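Local coordinates for two-domain protein containing predicted PHP-like metal-dependent phosphoesterase (Bacteroides vulgatus ATCC 8482, PDB 3E38) that binds three zinc ions and is probably a PHP-type metal-dependent phosphoesterase, perhaps with 5'-3' exonuclease activity on DNA and RNA, at residues R96-G101 with K149-H154; P100-A105 with W135-W140. All blocks are in the same frame, centred on the assembly; numbering follows the deposited sequence.

From the N terminus, strand 87-95 runs into the loop that opens contact 1, and P100-A105 leads from that loop into strand 102-106 and opens contact 2. The chain then passes through helix 119-128 and returns on strand 132-135; W135, its last residue, and the loop after it, to W140, close the smaller loop. K149-H154 enters helix 152-159 and closes the larger loop of contact 1, so contact 2 nests inside it, overlapping at P100 and G101. Contact 2 joins strand 102-106 to the end of strand 132-135 and the loop behind it, beside one zinc ion; contact 1 ties the preceding loop to the start of helix 152-159. H154 also stacks on W135, where the two contacts meet.

Contact 1 of 2, residues R96-G101 with K149-H154; sequences RAMAPG and KWWPEH
M98, a selenomethionine, reaches W151 with the middle of its chain. Its CG is anti to the backbone N (chi1 174°) and lies over one face of the indole, 3.6 Å from W151 CZ2, while SE sits above the five-membered ring, 4.1 Å from its centroid, in a Met-aromatic contact. M98 SE also meets H154 at the ring edge, 3.6 Å from H154 CE1. Next, A99, between two cis peptide bonds, aims its methyl across. A99 CB lies over the same indole face, 3.6 Å from W151 CE3, and touches the E153 carboxylate, 3.5 Å from E153 OE1. P100 brings its carbonyl: H154 NE2 donates to P100 O at 2.8 Å, with the oxygen nearly in the imidazole plane. On the ring's other nitrogen, H154 ND1 accepts from W151 N at 2.9 Å, also in plane, so two bonds fix the ring's rotation. An alanine in place of H154 would probably leave P100 O and W151 N without these partners and deprive M98 SE of its edge neighbour. W151, held at NE1 by Q144, is the N-cap of helix 152-159: a loop packed on a helix start, near the zinc site of a probable PHP-like domain.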
loop_
_atom_site.group_PDB
_atom_site.type_symbol
_atom_site.label_atom_id
_atom_site.label_comp_id
_atom_site.label_asym_id
_atom_site.label_seq_id
_atom_site.Cartn_x
_atom_site.Cartn_y
_atom_site.Cartn_z
ATOM N N ARG B 96 12.909 -8.022 -36.035
ATOM C CA ARG B 96 13.771 -7.492 -37.076
ATOM C C ARG B 96 13.975 -5.984 -36.953
ATOM O O ARG B 96 13.342 -5.311 -36.186
ATOM C CB ARG B 96 13.141 -7.789 -38.425
ATOM C CG ARG B 96 12.899 -9.269 -38.631
ATOM C CD ARG B 96 14.200 -10.014 -38.948
ATOM N NE ARG B 96 13.922 -11.426 -39.198
ATOM C CZ ARG B 96 14.526 -12.153 -40.132
ATOM N NH1 ARG B 96 15.410 -11.594 -40.941
ATOM N NH2 ARG B 96 14.184 -13.422 -40.306
ATOM N N ALA B 97 14.907 -5.492 -37.733
ATOM C CA ALA B 97 15.195 -4.058 -37.850
ATOM C C ALA B 97 13.976 -3.345 -38.402
ATOM O O ALA B 97 13.140 -3.956 -39.072
ATOM C CB ALA B 97 16.421 -3.814 -38.783
HETATM N N MSE B 98 13.880 -2.049 -38.109
HETATM C CA MSE B 98 12.817 -1.207 -38.681
HETATM C C MSE B 98 13.300 -0.737 -40.043
HETATM O O MSE B 98 14.409 -0.233 -40.112
HETATM C CB MSE B 98 12.568 0.031 -37.824
HETATM C CG MSE B 98 11.576 1.025 -38.421
HETATM SE SE MSE B 98 9.723 0.326 -38.389
HETATM C CE MSE B 98 9.685 -0.274 -36.505
ATOM N N ALA B 99 12.537 -0.885 -41.133
ATOM C CA ALA B 99 11.227 -1.544 -41.166
ATOM C C ALA B 99 11.479 -3.021 -41.481
ATOM O O ALA B 99 12.557 -3.369 -41.979
ATOM C CB ALA B 99 10.313 -0.885 -42.214
ATOM N N PRO B 100 10.502 -3.908 -41.227
ATOM C CA PRO B 100 9.161 -3.694 -40.717
ATOM C C PRO B 100 9.136 -3.634 -39.186
ATOM O O PRO B 100 8.127 -3.310 -38.558
ATOM C CB PRO B 100 8.459 -4.972 -41.167
ATOM C CG PRO B 100 9.525 -6.037 -40.958
ATOM C CD PRO B 100 10.862 -5.340 -41.152
ATOM N N GLY B 101 10.275 -3.933 -38.604
ATOM C CA GLY B 101 10.383 -3.875 -37.165
ATOM C C GLY B 101 10.053 -5.190 -36.527
ATOM O O GLY B 101 10.502 -6.229 -36.982
ATOM N N LYS B 149 6.224 6.343 -37.677
ATOM C CA LYS B 149 5.754 6.251 -39.057
ATOM C C LYS B 149 5.336 4.873 -39.510
ATOM O O LYS B 149 5.626 3.816 -38.877
ATOM C CB LYS B 149 6.845 6.726 -40.014
ATOM C CG LYS B 149 7.307 8.115 -39.707
ATOM C CD LYS B 149 8.507 8.529 -40.521
ATOM C CE LYS B 149 8.857 9.987 -40.193
ATOM N NZ LYS B 149 10.069 10.477 -40.908
ATOM N N TRP B 150 4.658 4.959 -40.649
ATOM C CA TRP B 150 4.142 3.826 -41.430
ATOM C C TRP B 150 5.018 3.726 -42.661
ATOM O O TRP B 150 5.105 4.638 -43.459
ATOM C CB TRP B 150 2.675 4.017 -41.826
ATOM C CG TRP B 150 2.075 2.848 -42.577
ATOM C CD1 TRP B 150 2.223 2.579 -43.905
ATOM C CD2 TRP B 150 1.201 1.830 -42.063
ATOM N NE1 TRP B 150 1.526 1.443 -44.248
ATOM C CE2 TRP B 150 0.883 0.965 -43.139
ATOM C CE3 TRP B 150 0.666 1.561 -40.808
ATOM C CZ2 TRP B 150 0.051 -0.164 -42.990
ATOM C CZ3 TRP B 150 -0.162 0.413 -40.651
ATOM C CH2 TRP B 150 -0.464 -0.415 -41.737
ATOM N N TRP B 151 5.697 2.607 -42.798
ATOM C CA TRP B 151 6.624 2.431 -43.919
ATOM C C TRP B 151 6.008 1.673 -45.075
ATOM O O TRP B 151 4.923 1.120 -44.972
ATOM C CB TRP B 151 7.881 1.713 -43.444
ATOM C CG TRP B 151 8.569 2.450 -42.364
ATOM C CD1 TRP B 151 8.018 2.896 -41.189
ATOM C CD2 TRP B 151 9.954 2.754 -42.292
ATOM N NE1 TRP B 151 8.975 3.483 -40.414
ATOM C CE2 TRP B 151 10.175 3.407 -41.063
ATOM C CE3 TRP B 151 11.035 2.515 -43.128
ATOM C CZ2 TRP B 151 11.415 3.855 -40.681
ATOM C CZ3 TRP B 151 12.277 2.982 -42.747
ATOM C CH2 TRP B 151 12.455 3.638 -41.537
ATOM N N PRO B 152 6.712 1.644 -46.196
ATOM C CA PRO B 152 6.120 0.956 -47.356
ATOM C C PRO B 152 6.034 -0.560 -47.138
ATOM O O PRO B 152 5.261 -1.249 -47.788
ATOM C CB PRO B 152 7.046 1.358 -48.537
ATOM C CG PRO B 152 7.927 2.491 -48.009
ATOM C CD PRO B 152 7.977 2.336 -46.504
ATOM N N GLU B 153 6.782 -1.041 -46.159
ATOM C CA GLU B 153 6.801 -2.473 -45.816
ATOM C C GLU B 153 5.604 -2.852 -44.990
ATOM O O GLU B 153 5.153 -3.986 -45.000
ATOM C CB GLU B 153 8.022 -2.859 -44.984
ATOM C CG GLU B 153 9.323 -2.848 -45.734
ATOM C CD GLU B 153 10.017 -1.505 -45.720
ATOM O OE1 GLU B 153 9.370 -0.454 -45.533
ATOM O OE2 GLU B 153 11.241 -1.520 -45.894
ATOM N N HIS B 154 5.133 -1.903 -44.211
ATOM C CA HIS B 154 3.974 -2.167 -43.392
ATOM C C HIS B 154 2.797 -2.224 -44.369
ATOM O O HIS B 154 1.861 -2.989 -44.226
ATOM C CB HIS B 154 3.838 -1.132 -42.253
ATOM C CG HIS B 154 5.074 -1.030 -41.400
ATOM N ND1 HIS B 154 5.878 0.094 -41.382
ATOM C CD2 HIS B 154 5.674 -1.940 -40.581
ATOM C CE1 HIS B 154 6.912 -0.125 -40.587
ATOM N NE2 HIS B 154 6.818 -1.353 -40.098
#

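Contact 2 of 2, residues P100-A105 with W135-W140. With ZN (zinc ion), chain H.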
loop_
_atom_site.group_PDB
_atom_site.type_symbol
_atom_site.label_atom_id
_atom_site.label_comp_id
_atom_site.label_asym_id
_atom_site.label_seq_id
_atom_site.Cartn_x
_atom_site.Cartn_y
_atom_site.Cartn_z
ATOM N N PRO B 100 10.502 -3.908 -41.227
ATOM C CA PRO B 100 9.161 -3.694 -40.717
ATOM C C PRO B 100 9.136 -3.634 -39.186
ATOM O O PRO B 100 8.127 -3.310 -38.558
ATOM C CB PRO B 100 8.459 -4.972 -41.167
ATOM C CG PRO B 100 9.525 -6.037 -40.958
ATOM C CD PRO B 100 10.862 -5.340 -41.152
ATOM N N GLY B 101 10.275 -3.933 -38.604
ATOM C CA GLY B 101 10.383 -3.875 -37.165
ATOM C C GLY B 101 10.053 -5.190 -36.527
ATOM O O GLY B 101 10.502 -6.229 -36.982
ATOM N N HIS B 102 9.289 -5.140 -35.447
ATOM C CA HIS B 102 8.901 -6.355 -34.692
ATOM C C HIS B 102 7.428 -6.630 -34.789
ATOM O O HIS B 102 6.608 -5.736 -34.579
ATOM C CB HIS B 102 9.180 -6.189 -33.197
ATOM C CG HIS B 102 10.602 -5.901 -32.848
ATOM N ND1 HIS B 102 11.100 -6.103 -31.582
ATOM C CD2 HIS B 102 11.633 -5.434 -33.587
ATOM C CE1 HIS B 102 12.378 -5.761 -31.555
ATOM N NE2 HIS B 102 12.730 -5.369 -32.760
ATOM N N PHE B 103 7.095 -7.878 -35.096
ATOM C CA PHE B 103 5.707 -8.380 -35.134
ATOM C C PHE B 103 5.561 -9.645 -34.303
ATOM O O PHE B 103 6.453 -10.439 -34.220
ATOM C CB PHE B 103 5.264 -8.783 -36.529
ATOM C CG PHE B 103 4.960 -7.621 -37.483
ATOM C CD1 PHE B 103 5.914 -6.693 -37.803
ATOM C CD2 PHE B 103 3.701 -7.517 -38.082
ATOM C CE1 PHE B 103 5.622 -5.639 -38.657
ATOM C CE2 PHE B 103 3.396 -6.474 -38.917
ATOM C CZ PHE B 103 4.363 -5.530 -39.212
ATOM N N ASN B 104 4.376 -9.828 -33.749
ATOM C CA ASN B 104 4.001 -11.079 -33.106
ATOM C C ASN B 104 3.063 -11.868 -33.987
ATOM O O ASN B 104 2.165 -11.332 -34.604
ATOM C CB ASN B 104 3.377 -10.881 -31.748
ATOM C CG ASN B 104 4.402 -10.766 -30.656
ATOM O OD1 ASN B 104 5.573 -10.520 -30.911
ATOM N ND2 ASN B 104 3.967 -10.969 -29.423
ATOM N N ALA B 105 3.372 -13.155 -34.060
ATOM C CA ALA B 105 2.601 -14.176 -34.753
ATOM C C ALA B 105 2.024 -15.038 -33.646
ATOM O O ALA B 105 2.772 -15.675 -32.913
ATOM C CB ALA B 105 3.488 -14.998 -35.686
ATOM N N TRP B 135 1.569 -5.937 -35.520
ATOM C CA TRP B 135 2.735 -5.066 -35.382
ATOM C C TRP B 135 2.941 -4.639 -33.906
ATOM O O TRP B 135 2.048 -4.074 -33.248
ATOM C CB TRP B 135 2.572 -3.879 -36.327
ATOM C CG TRP B 135 3.703 -2.949 -36.384
ATOM C CD1 TRP B 135 4.979 -3.167 -35.964
ATOM C CD2 TRP B 135 3.701 -1.667 -37.026
ATOM N NE1 TRP B 135 5.766 -2.077 -36.250
ATOM C CE2 TRP B 135 5.005 -1.143 -36.911
ATOM C CE3 TRP B 135 2.724 -0.916 -37.672
ATOM C CZ2 TRP B 135 5.351 0.115 -37.405
ATOM C CZ3 TRP B 135 3.065 0.313 -38.188
ATOM C CH2 TRP B 135 4.372 0.825 -38.042
ATOM N N ASN B 136 4.138 -4.945 -33.399
ATOM C CA ASN B 136 4.531 -4.568 -32.041
ATOM C C ASN B 136 5.177 -3.181 -31.933
ATOM O O ASN B 136 5.966 -2.766 -32.765
ATOM C CB ASN B 136 5.508 -5.584 -31.417
ATOM C CG ASN B 136 4.987 -6.989 -31.421
ATOM O OD1 ASN B 136 3.784 -7.224 -31.399
ATOM N ND2 ASN B 136 5.901 -7.943 -31.464
ATOM N N HIS B 137 4.839 -2.502 -30.838
ATOM C CA HIS B 137 5.414 -1.210 -30.490
ATOM C C HIS B 137 5.870 -0.396 -31.690
ATOM O O HIS B 137 7.039 -0.138 -31.854
ATOM C CB HIS B 137 6.580 -1.384 -29.496
ATOM C CG HIS B 137 7.520 -2.510 -29.807
ATOM N ND1 HIS B 137 8.434 -2.464 -30.836
ATOM C CD2 HIS B 137 7.732 -3.687 -29.166
ATOM C CE1 HIS B 137 9.140 -3.578 -30.837
ATOM N NE2 HIS B 137 8.720 -4.343 -29.849
ATOM N N PRO B 138 4.932 0.002 -32.537
ATOM C CA PRO B 138 5.338 0.799 -33.683
ATOM C C PRO B 138 6.143 2.023 -33.252
ATOM O O PRO B 138 7.124 2.407 -33.881
ATOM C CB PRO B 138 3.988 1.199 -34.330
ATOM C CG PRO B 138 2.885 0.746 -33.347
ATOM C CD PRO B 138 3.498 -0.334 -32.535
ATOM N N GLY B 139 5.759 2.546 -32.102
ATOM C CA GLY B 139 6.315 3.784 -31.556
ATOM C C GLY B 139 7.596 3.697 -30.751
ATOM O O GLY B 139 8.193 4.717 -30.414
ATOM N N TRP B 140 8.028 2.486 -30.454
ATOM C CA TRP B 140 9.255 2.291 -29.659
ATOM C C TRP B 140 10.322 3.183 -30.253
ATOM O O TRP B 140 10.671 3.049 -31.437
ATOM C CB TRP B 140 9.676 0.850 -29.734
ATOM C CG TRP B 140 10.841 0.434 -28.899
ATOM C CD1 TRP B 140 11.156 0.849 -27.628
ATOM C CD2 TRP B 140 11.760 -0.617 -29.218
ATOM N NE1 TRP B 140 12.259 0.157 -27.164
ATOM C CE2 TRP B 140 12.640 -0.756 -28.115
ATOM C CE3 TRP B 140 11.936 -1.449 -30.340
ATOM C CZ2 TRP B 140 13.681 -1.690 -28.106
ATOM C CZ3 TRP B 140 12.971 -2.357 -30.335
ATOM C CH2 TRP B 140 13.825 -2.487 -29.217
HETATM ZN ZN ZN H . 9.813 -6.254 -29.693
HETATM O O HOH W 1 7.924 -2.649 -34.529
HETATM O O HOH W 2 8.678 -6.717 -28.361
#
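H102 and H137 bind the same zinc ion, one from each segment, in a zinc site consistent with a PHP-like phosphoesterase, with E93 completing the protein ligands. H102 uses ND1, 2.3 Å from the zinc, and H137 uses NE2 at 2.2 Å. The two imidazoles meet as an offset edge-to-face pair, the H137 edge toward the face of H102 with planes at 68°. W140 presents its six-membered ring to H102 in the same edge-to-face manner, W140 CZ3 lying 3.7 Å from H102 CE1. Next to H102 in the sequence, F103 pairs with W135 as an antiparallel non-hydrogen-bonded pair, and their rings lie in an offset stack with planes only 10° apart. W135 CA comes over the face of F103 in a CH-pi contact, 3.9 Å from the ring centroid. N136 N donates to H102 O at 2.8 Å. Water 1 bridges the segments, accepting from H102 N and W135 NE1 and donating to N136 O. N136 is also a second-shell residue: its ND2 bonds to OE2 of the zinc ligand E93. N136 ND2 also donates to N104 OD1 at 2.7 Å, coming from above the N104 carbonyl plane, 66° out of it.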